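Local coordinates for TPR repeat-containing protein (PDB 3U4T) that is of unknown function but, as a protein built of tetratricopeptide repeats, probably serves as a helical scaffold for binding other proteins, at residues A[72-82]-A[96-107]. The protein carries 1 engineered substitution. Residues are numbered along the deposited sequence; the frame is centred on the assembly and turned at random.
Sequences AKSADFEYYGK and QYQAAVDRDTTR
The carbonyl oxygen of A100 is gripped twice. S74 OG donates to A100 O at 2.9 Å, and D104 N, at the end of the same helix, reaches that oxygen from the opposite face of the carbonyl plane. The S74 hydroxyl stands above that plane. Its OG lies anti to the backbone N (chi1 173°), which turns it onto A100. Beside it, R107 closes a salt bridge with E78. R107 NH2 comes 2.8 Å from E78 OE2, and the carboxylate sits at the edge of the guanidinium with the two planes turned 50° apart. R107 NH1 adds a weak bond to E78 OE1. D109 pairs with R107 NE, so the arginine is shared between two acids.

Helix segments 74-82 and 96-103 are neighbours in sequence and run antiparallel (170°). Their axes approach to 7.6 Å. The pair forms a helical hairpin, consistent with the stacked helix pairs of tetratricopeptide repeat proteins. F77 is a knob in the hole formed by Q96, A99, A100 and R103. Its CD1 lies 3.6 Å from A99 CB, and its CB packs on the A100 methyl. F64 meets the rings of both F77 and Y80, tying the hairpin to helix 53-64.

Q96 touches the rings of both F77 and Y80. Its chain bends at chi2, and OE1 comes to the edge of the F77 ring and within 3.2 Å of Y80 CD2. Cutting Q96 back to an alanine would remove the amide, and is likely to leave Y80 CD2 and the F77 edge without that neighbour. The close approach at G81 is consistent with its lack of a side chain, because a CB there would clash with Y97 CE1. The Y97 ring lies against the backbone of G81 and K82, its OH 3.5 Å from K82 CA.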
ATOM      1  N   ALA A  72     -13.260 -12.964 -21.808  1.00 37.58           N
ATOM      2  CA  ALA A  72     -12.605 -11.930 -20.997  1.00 38.68           C
ATOM      3  C   ALA A  72     -12.437 -12.387 -19.553  1.00 41.25           C
ATOM      4  O   ALA A  72     -13.310 -13.039 -18.994  1.00 40.23           O
ATOM      5  CB  ALA A  72     -13.405 -10.655 -21.036  1.00 32.74           C
ATOM      6  N   LYS A  73     -11.314 -12.041 -18.942  1.00 31.57           N
ATOM      7  CA  LYS A  73     -11.069 -12.452 -17.565  1.00 36.25           C
ATOM      8  C   LYS A  73     -11.085 -11.297 -16.578  1.00 38.68           C
ATOM      9  O   LYS A  73     -11.096 -10.134 -16.952  1.00 43.74           O
ATOM     10  CB  LYS A  73      -9.721 -13.168 -17.466  1.00 30.11           C
ATOM     11  CG  LYS A  73      -9.609 -14.417 -18.303  1.00 53.35           C
ATOM     12  CD  LYS A  73     -10.271 -15.594 -17.618  1.00 58.21           C
ATOM     13  CE  LYS A  73      -9.492 -16.869 -17.895  1.00 67.22           C
ATOM     14  NZ  LYS A  73      -9.456 -17.760 -16.700  1.00 69.02           N
ATOM     15  N   SER A  74     -11.077 -11.640 -15.303  1.00 31.49           N
ATOM     16  CA  SER A  74     -11.069 -10.655 -14.245  1.00 35.04           C
ATOM     17  C   SER A  74      -9.846  -9.760 -14.375  1.00 35.56           C
ATOM     18  O   SER A  74      -9.905  -8.547 -14.175  1.00 26.27           O
ATOM     19  CB  SER A  74     -11.044 -11.373 -12.904  1.00 35.26           C
ATOM     20  OG  SER A  74     -10.886 -10.455 -11.854  1.00 48.26           O
ATOM     21  N   ALA A  75      -8.733 -10.372 -14.731  1.00 36.01           N
ATOM     22  CA  ALA A  75      -7.474  -9.664 -14.878  1.00 33.84           C
ATOM     23  C   ALA A  75      -7.513  -8.570 -15.935  1.00 25.21           C
ATOM     24  O   ALA A  75      -6.942  -7.501 -15.746  1.00 40.85           O
ATOM     25  CB  ALA A  75      -6.368 -10.659 -15.208  1.00 37.93           C
ATOM     26  N   ASP A  76      -8.162  -8.835 -17.060  1.00 30.39           N
ATOM     27  CA  ASP A  76      -8.233  -7.844 -18.124  1.00 25.56           C
ATOM     28  C   ASP A  76      -8.920  -6.567 -17.659  1.00 33.77           C
ATOM     29  O   ASP A  76      -8.461  -5.463 -17.972  1.00 43.52           O
ATOM     30  CB  ASP A  76      -8.966  -8.427 -19.326  1.00 27.20           C
ATOM     31  CG  ASP A  76      -8.413  -9.760 -19.727  1.00 29.23           C
ATOM     32  OD1 ASP A  76      -7.167  -9.853 -19.873  1.00 24.91           O
ATOM     33  OD2 ASP A  76      -9.216 -10.706 -19.897  1.00 39.03           O
ATOM     34  N   PHE A  77     -10.020  -6.712 -16.921  1.00 18.14           N
ATOM     35  CA  PHE A  77     -10.736  -5.534 -16.420  1.00 31.50           C
ATOM     36  C   PHE A  77      -9.840  -4.803 -15.418  1.00 30.14           C
ATOM     37  O   PHE A  77      -9.769  -3.563 -15.408  1.00 26.36           O
ATOM     38  CB  PHE A  77     -12.047  -5.951 -15.752  1.00 32.08           C
ATOM     39  CG  PHE A  77     -13.080  -6.441 -16.712  1.00 33.81           C
ATOM     40  CD1 PHE A  77     -13.971  -5.550 -17.311  1.00 39.59           C
ATOM     41  CD2 PHE A  77     -13.134  -7.786 -17.066  1.00 31.92           C
ATOM     42  CE1 PHE A  77     -14.907  -5.996 -18.252  1.00 33.45           C
ATOM     43  CE2 PHE A  77     -14.063  -8.245 -18.006  1.00 39.23           C
ATOM     44  CZ  PHE A  77     -14.947  -7.349 -18.599  1.00 40.45           C
ATOM     45  N   GLU A  78      -9.150  -5.578 -14.584  1.00 40.59           N
ATOM     46  CA  GLU A  78      -8.244  -5.011 -13.587  1.00 42.95           C
ATOM     47  C   GLU A  78      -7.220  -4.089 -14.241  1.00 38.88           C
ATOM     48  O   GLU A  78      -7.072  -2.937 -13.838  1.00 36.83           O
ATOM     49  CB  GLU A  78      -7.532  -6.130 -12.830  1.00 43.53           C
ATOM     50  CG  GLU A  78      -6.303  -5.692 -12.075  1.00 47.62           C
ATOM     51  CD  GLU A  78      -5.645  -6.845 -11.350  1.00 48.24           C
ATOM     52  OE1 GLU A  78      -5.642  -7.976 -11.888  1.00 49.81           O
ATOM     53  OE2 GLU A  78      -5.118  -6.618 -10.246  1.00 47.66           O
ATOM     54  N   TYR A  79      -6.523  -4.591 -15.259  1.00 39.45           N
ATOM     55  CA  TYR A  79      -5.531  -3.785 -15.950  1.00 35.65           C
ATOM     56  C   TYR A  79      -6.143  -2.641 -16.747  1.00 37.49           C
ATOM     57  O   TYR A  79      -5.488  -1.633 -16.993  1.00 32.41           O
ATOM     58  CB  TYR A  79      -4.657  -4.659 -16.849  1.00 32.55           C
ATOM     59  CG  TYR A  79      -3.566  -5.344 -16.060  1.00 41.56           C
ATOM     60  CD1 TYR A  79      -3.761  -6.607 -15.508  1.00 38.69           C
ATOM     61  CD2 TYR A  79      -2.390  -4.665 -15.749  1.00 36.94           C
ATOM     62  CE1 TYR A  79      -2.821  -7.166 -14.658  1.00 48.90           C
ATOM     63  CE2 TYR A  79      -1.447  -5.212 -14.903  1.00 44.03           C
ATOM     64  CZ  TYR A  79      -1.667  -6.454 -14.357  1.00 51.71           C
ATOM     65  OH  TYR A  79      -0.743  -6.957 -13.483  1.00 55.66           O
ATOM     66  N   TYR A  80      -7.403  -2.785 -17.140  1.00 26.94           N
ATOM     67  CA  TYR A  80      -8.049  -1.714 -17.878  1.00 33.49           C
ATOM     68  C   TYR A  80      -8.128  -0.552 -16.902  1.00 36.88           C
ATOM     69  O   TYR A  80      -7.767   0.576 -17.239  1.00 40.66           O
ATOM     70  CB  TYR A  80      -9.452  -2.120 -18.329  1.00 21.53           C
ATOM     71  CG  TYR A  80     -10.077  -1.146 -19.306  1.00 33.95           C
ATOM     72  CD1 TYR A  80      -9.309  -0.156 -19.923  1.00 25.15           C
ATOM     73  CD2 TYR A  80     -11.427  -1.236 -19.643  1.00 37.55           C
ATOM     74  CE1 TYR A  80      -9.875   0.723 -20.858  1.00 26.07           C
ATOM     75  CE2 TYR A  80     -11.999  -0.367 -20.571  1.00 34.45           C
ATOM     76  CZ  TYR A  80     -11.218   0.608 -21.171  1.00 29.14           C
ATOM     77  OH  TYR A  80     -11.778   1.490 -22.057  1.00 23.51           O
ATOM     78  N   GLY A  81      -8.583  -0.852 -15.684  1.00 26.67           N
ATOM     79  CA  GLY A  81      -8.690   0.156 -14.644  1.00 29.95           C
ATOM     80  C   GLY A  81      -7.340   0.716 -14.225  1.00 32.77           C
ATOM     81  O   GLY A  81      -7.193   1.934 -14.041  1.00 35.57           O
ATOM     82  N   LYS A  82      -6.343  -0.151 -14.055  1.00 32.00           N
ATOM     83  CA  LYS A  82      -5.028   0.344 -13.674  1.00 34.81           C
ATOM     84  C   LYS A  82      -4.539   1.304 -14.754  1.00 28.88           C
ATOM     85  O   LYS A  82      -3.939   2.334 -14.453  1.00 25.55           O
ATOM     86  CB  LYS A  82      -4.016  -0.790 -13.533  1.00 33.18           C
ATOM     87  CG  LYS A  82      -4.187  -1.672 -12.317  1.00 35.10           C
ATOM     88  CD  LYS A  82      -3.015  -2.644 -12.225  1.00 48.07           C
ATOM     89  CE  LYS A  82      -3.229  -3.698 -11.156  1.00 63.25           C
ATOM     90  NZ  LYS A  82      -3.508  -3.104  -9.827  1.00 70.63           N
ATOM     91  N   GLN A  96     -14.080  -0.242 -13.844  1.00 26.55           N
ATOM     92  CA  GLN A  96     -13.340  -1.412 -14.293  1.00 30.40           C
ATOM     93  C   GLN A  96     -12.898  -2.258 -13.107  1.00 34.93           C
ATOM     94  O   GLN A  96     -12.832  -3.482 -13.198  1.00 44.71           O
ATOM     95  CB  GLN A  96     -12.120  -0.991 -15.105  1.00 29.44           C
ATOM     96  CG  GLN A  96     -12.456  -0.199 -16.347  1.00 34.84           C
ATOM     97  CD  GLN A  96     -13.618  -0.794 -17.093  1.00 38.57           C
ATOM     98  OE1 GLN A  96     -13.608  -1.970 -17.434  1.00 41.85           O
ATOM     99  NE2 GLN A  96     -14.637   0.017 -17.342  1.00 35.37           N
ATOM    100  N   TYR A  97     -12.586  -1.609 -11.992  1.00 21.13           N
ATOM    101  CA  TYR A  97     -12.185  -2.352 -10.797  1.00 24.57           C
ATOM    102  C   TYR A  97     -13.394  -3.104 -10.293  1.00 31.92           C
ATOM    103  O   TYR A  97     -13.280  -4.237  -9.832  1.00 24.03           O
ATOM    104  CB  TYR A  97     -11.669  -1.437  -9.669  1.00 27.06           C
ATOM    105  CG  TYR A  97     -10.330  -0.789  -9.935  1.00 34.24           C
ATOM    106  CD1 TYR A  97      -9.349  -1.443 -10.687  1.00 40.30           C
ATOM    107  CD2 TYR A  97     -10.032   0.469  -9.419  1.00 30.01           C
ATOM    108  CE1 TYR A  97      -8.099  -0.855 -10.922  1.00 39.97           C
ATOM    109  CE2 TYR A  97      -8.782   1.065  -9.644  1.00 37.97           C
ATOM    110  CZ  TYR A  97      -7.825   0.395 -10.394  1.00 41.11           C
ATOM    111  OH  TYR A  97      -6.592   0.966 -10.614  1.00 40.64           O
ATOM    112  N   GLN A  98     -14.556  -2.468 -10.387  1.00 31.88           N
ATOM    113  CA  GLN A  98     -15.779  -3.094  -9.934  1.00 29.90           C
ATOM    114  C   GLN A  98     -16.099  -4.239 -10.859  1.00 38.43           C
ATOM    115  O   GLN A  98     -16.369  -5.349 -10.424  1.00 35.85           O
ATOM    116  CB  GLN A  98     -16.912  -2.091  -9.938  1.00 20.53           C
ATOM    117  CG  GLN A  98     -18.250  -2.694  -9.562  1.00 24.02           C
ATOM    118  CD  GLN A  98     -18.240  -3.304  -8.172  1.00 33.48           C
ATOM    119  OE1 GLN A  98     -18.098  -2.602  -7.176  1.00 35.59           O
ATOM    120  NE2 GLN A  98     -18.386  -4.625  -8.102  1.00 35.50           N
ATOM    121  N   ALA A  99     -16.044  -3.976 -12.154  1.00 41.81           N
ATOM    122  CA  ALA A  99     -16.330  -5.014 -13.138  1.00 48.10           C
ATOM    123  C   ALA A  99     -15.499  -6.278 -12.905  1.00 44.55           C
ATOM    124  O   ALA A  99     -15.998  -7.391 -13.026  1.00 49.22           O
ATOM    125  CB  ALA A  99     -16.071  -4.480 -14.532  1.00 35.35           C
ATOM    126  N   ALA A 100     -14.232  -6.091 -12.557  1.00 31.57           N
ATOM    127  CA  ALA A 100     -13.311  -7.204 -12.341  1.00 34.88           C
ATOM    128  C   ALA A 100     -13.692  -8.115 -11.184  1.00 39.86           C
ATOM    129  O   ALA A 100     -13.507  -9.328 -11.253  1.00 38.86           O
ATOM    130  CB  ALA A 100     -11.902  -6.672 -12.138  1.00 29.70           C
ATOM    131  N   VAL A 101     -14.215  -7.535 -10.112  1.00 46.69           N
ATOM    132  CA  VAL A 101     -14.621  -8.340  -8.973  1.00 49.34           C
ATOM    133  C   VAL A 101     -15.987  -8.968  -9.271  1.00 48.30           C
ATOM    134  O   VAL A 101     -16.353  -9.985  -8.677  1.00 45.12           O
ATOM    135  CB  VAL A 101     -14.657  -7.496  -7.676  1.00 33.18           C
ATOM    136  CG1 VAL A 101     -15.688  -6.388  -7.785  1.00 36.86           C
ATOM    137  CG2 VAL A 101     -14.940  -8.400  -6.483  1.00 23.33           C
ATOM    138  N   ASP A 102     -16.722  -8.370 -10.211  1.00 45.91           N
ATOM    139  CA  ASP A 102     -18.027  -8.896 -10.629  1.00 48.87           C
ATOM    140  C   ASP A 102     -17.810 -10.153 -11.479  1.00 50.08           C
ATOM    141  O   ASP A 102     -18.622 -11.073 -11.472  1.00 50.31           O
ATOM    142  CB  ASP A 102     -18.805  -7.868 -11.471  1.00 40.24           C
ATOM    143  CG  ASP A 102     -19.472  -6.794 -10.629  1.00 42.51           C
ATOM    144  OD1 ASP A 102     -19.707  -7.051  -9.423  1.00 29.03           O
ATOM    145  OD2 ASP A 102     -19.782  -5.706 -11.183  1.00 34.73           O
ATOM    146  N   ARG A 103     -16.705 -10.169 -12.213  1.00 47.99           N
ATOM    147  CA  ARG A 103     -16.344 -11.283 -13.083  1.00 57.68           C
ATOM    148  C   ARG A 103     -15.696 -12.430 -12.303  1.00 54.04           C
ATOM    149  O   ARG A 103     -15.864 -13.601 -12.635  1.00 50.74           O
ATOM    150  CB  ARG A 103     -15.399 -10.764 -14.170  1.00 70.54           C
ATOM    151  CG  ARG A 103     -14.475 -11.793 -14.779  1.00 79.52           C
ATOM    152  CD  ARG A 103     -14.907 -12.149 -16.180  1.00 82.92           C
ATOM    153  NE  ARG A 103     -15.445 -13.502 -16.272  1.00 86.62           N
ATOM    154  CZ  ARG A 103     -15.944 -14.027 -17.387  1.00 87.71           C
ATOM    155  NH1 ARG A 103     -15.976 -13.308 -18.501  1.00 85.34           N
ATOM    156  NH2 ARG A 103     -16.404 -15.270 -17.395  1.00 88.62           N
ATOM    157  N   ASP A 104     -14.942 -12.082 -11.270  1.00 47.57           N
ATOM    158  CA  ASP A 104     -14.283 -13.072 -10.425  1.00 42.23           C
ATOM    159  C   ASP A 104     -14.493 -12.573  -8.996  1.00 45.13           C
ATOM    160  O   ASP A 104     -13.723 -11.746  -8.497  1.00 47.04           O
ATOM    161  CB  ASP A 104     -12.788 -13.140 -10.741  1.00 47.73           C
ATOM    162  CG  ASP A 104     -12.072 -14.235  -9.966  1.00 50.64           C
ATOM    163  OD1 ASP A 104     -12.582 -14.653  -8.901  1.00 40.06           O
ATOM    164  OD2 ASP A 104     -10.990 -14.666 -10.419  1.00 57.75           O
ATOM    165  N   THR A 105     -15.532 -13.078  -8.341  1.00 39.45           N
ATOM    166  CA  THR A 105     -15.855 -12.639  -6.995  1.00 46.40           C
ATOM    167  C   THR A 105     -14.857 -12.937  -5.877  1.00 54.73           C
ATOM    168  O   THR A 105     -15.095 -12.572  -4.726  1.00 50.22           O
ATOM    169  CB  THR A 105     -17.225 -13.172  -6.576  1.00 56.33           C
ATOM    170  OG1 THR A 105     -17.172 -14.597  -6.456  1.00 63.65           O
ATOM    171  CG2 THR A 105     -18.270 -12.790  -7.611  1.00 48.16           C
ATOM    172  N   THR A 106     -13.748 -13.598  -6.197  1.00 53.31           N
ATOM    173  CA  THR A 106     -12.758 -13.876  -5.168  1.00 40.18           C
ATOM    174  C   THR A 106     -11.719 -12.762  -5.178  1.00 45.90           C
ATOM    175  O   THR A 106     -10.876 -12.685  -4.289  1.00 40.94           O
ATOM    176  CB  THR A 106     -12.026 -15.227  -5.383  1.00 43.16           C
ATOM    177  OG1 THR A 106     -11.003 -15.074  -6.377  1.00 37.45           O
ATOM    178  CG2 THR A 106     -13.012 -16.308  -5.813  1.00 41.16           C
ATOM    179  N   ARG A 107     -11.785 -11.901  -6.192  1.00 45.60           N
ATOM    180  CA  ARG A 107     -10.851 -10.787  -6.308  1.00 44.32           C
ATOM    181  C   ARG A 107     -11.262  -9.636  -5.383  1.00 42.30           C
ATOM    182  O   ARG A 107     -11.393  -8.490  -5.816  1.00 43.96           O
ATOM    183  CB  ARG A 107     -10.794 -10.294  -7.757  1.00 43.54           C
ATOM    184  CG  ARG A 107     -10.180 -11.276  -8.748  1.00 43.31           C
ATOM    185  CD  ARG A 107      -8.737 -11.617  -8.376  1.00 42.09           C
ATOM    186  NE  ARG A 107      -7.888 -10.431  -8.301  1.00 45.01           N
ATOM    187  CZ  ARG A 107      -7.527  -9.696  -9.347  1.00 48.50           C
ATOM    188  NH1 ARG A 107      -7.937 -10.023 -10.570  1.00 45.15           N
ATOM    189  NH2 ARG A 107      -6.756  -8.627  -9.169  1.00 44.36           N
TER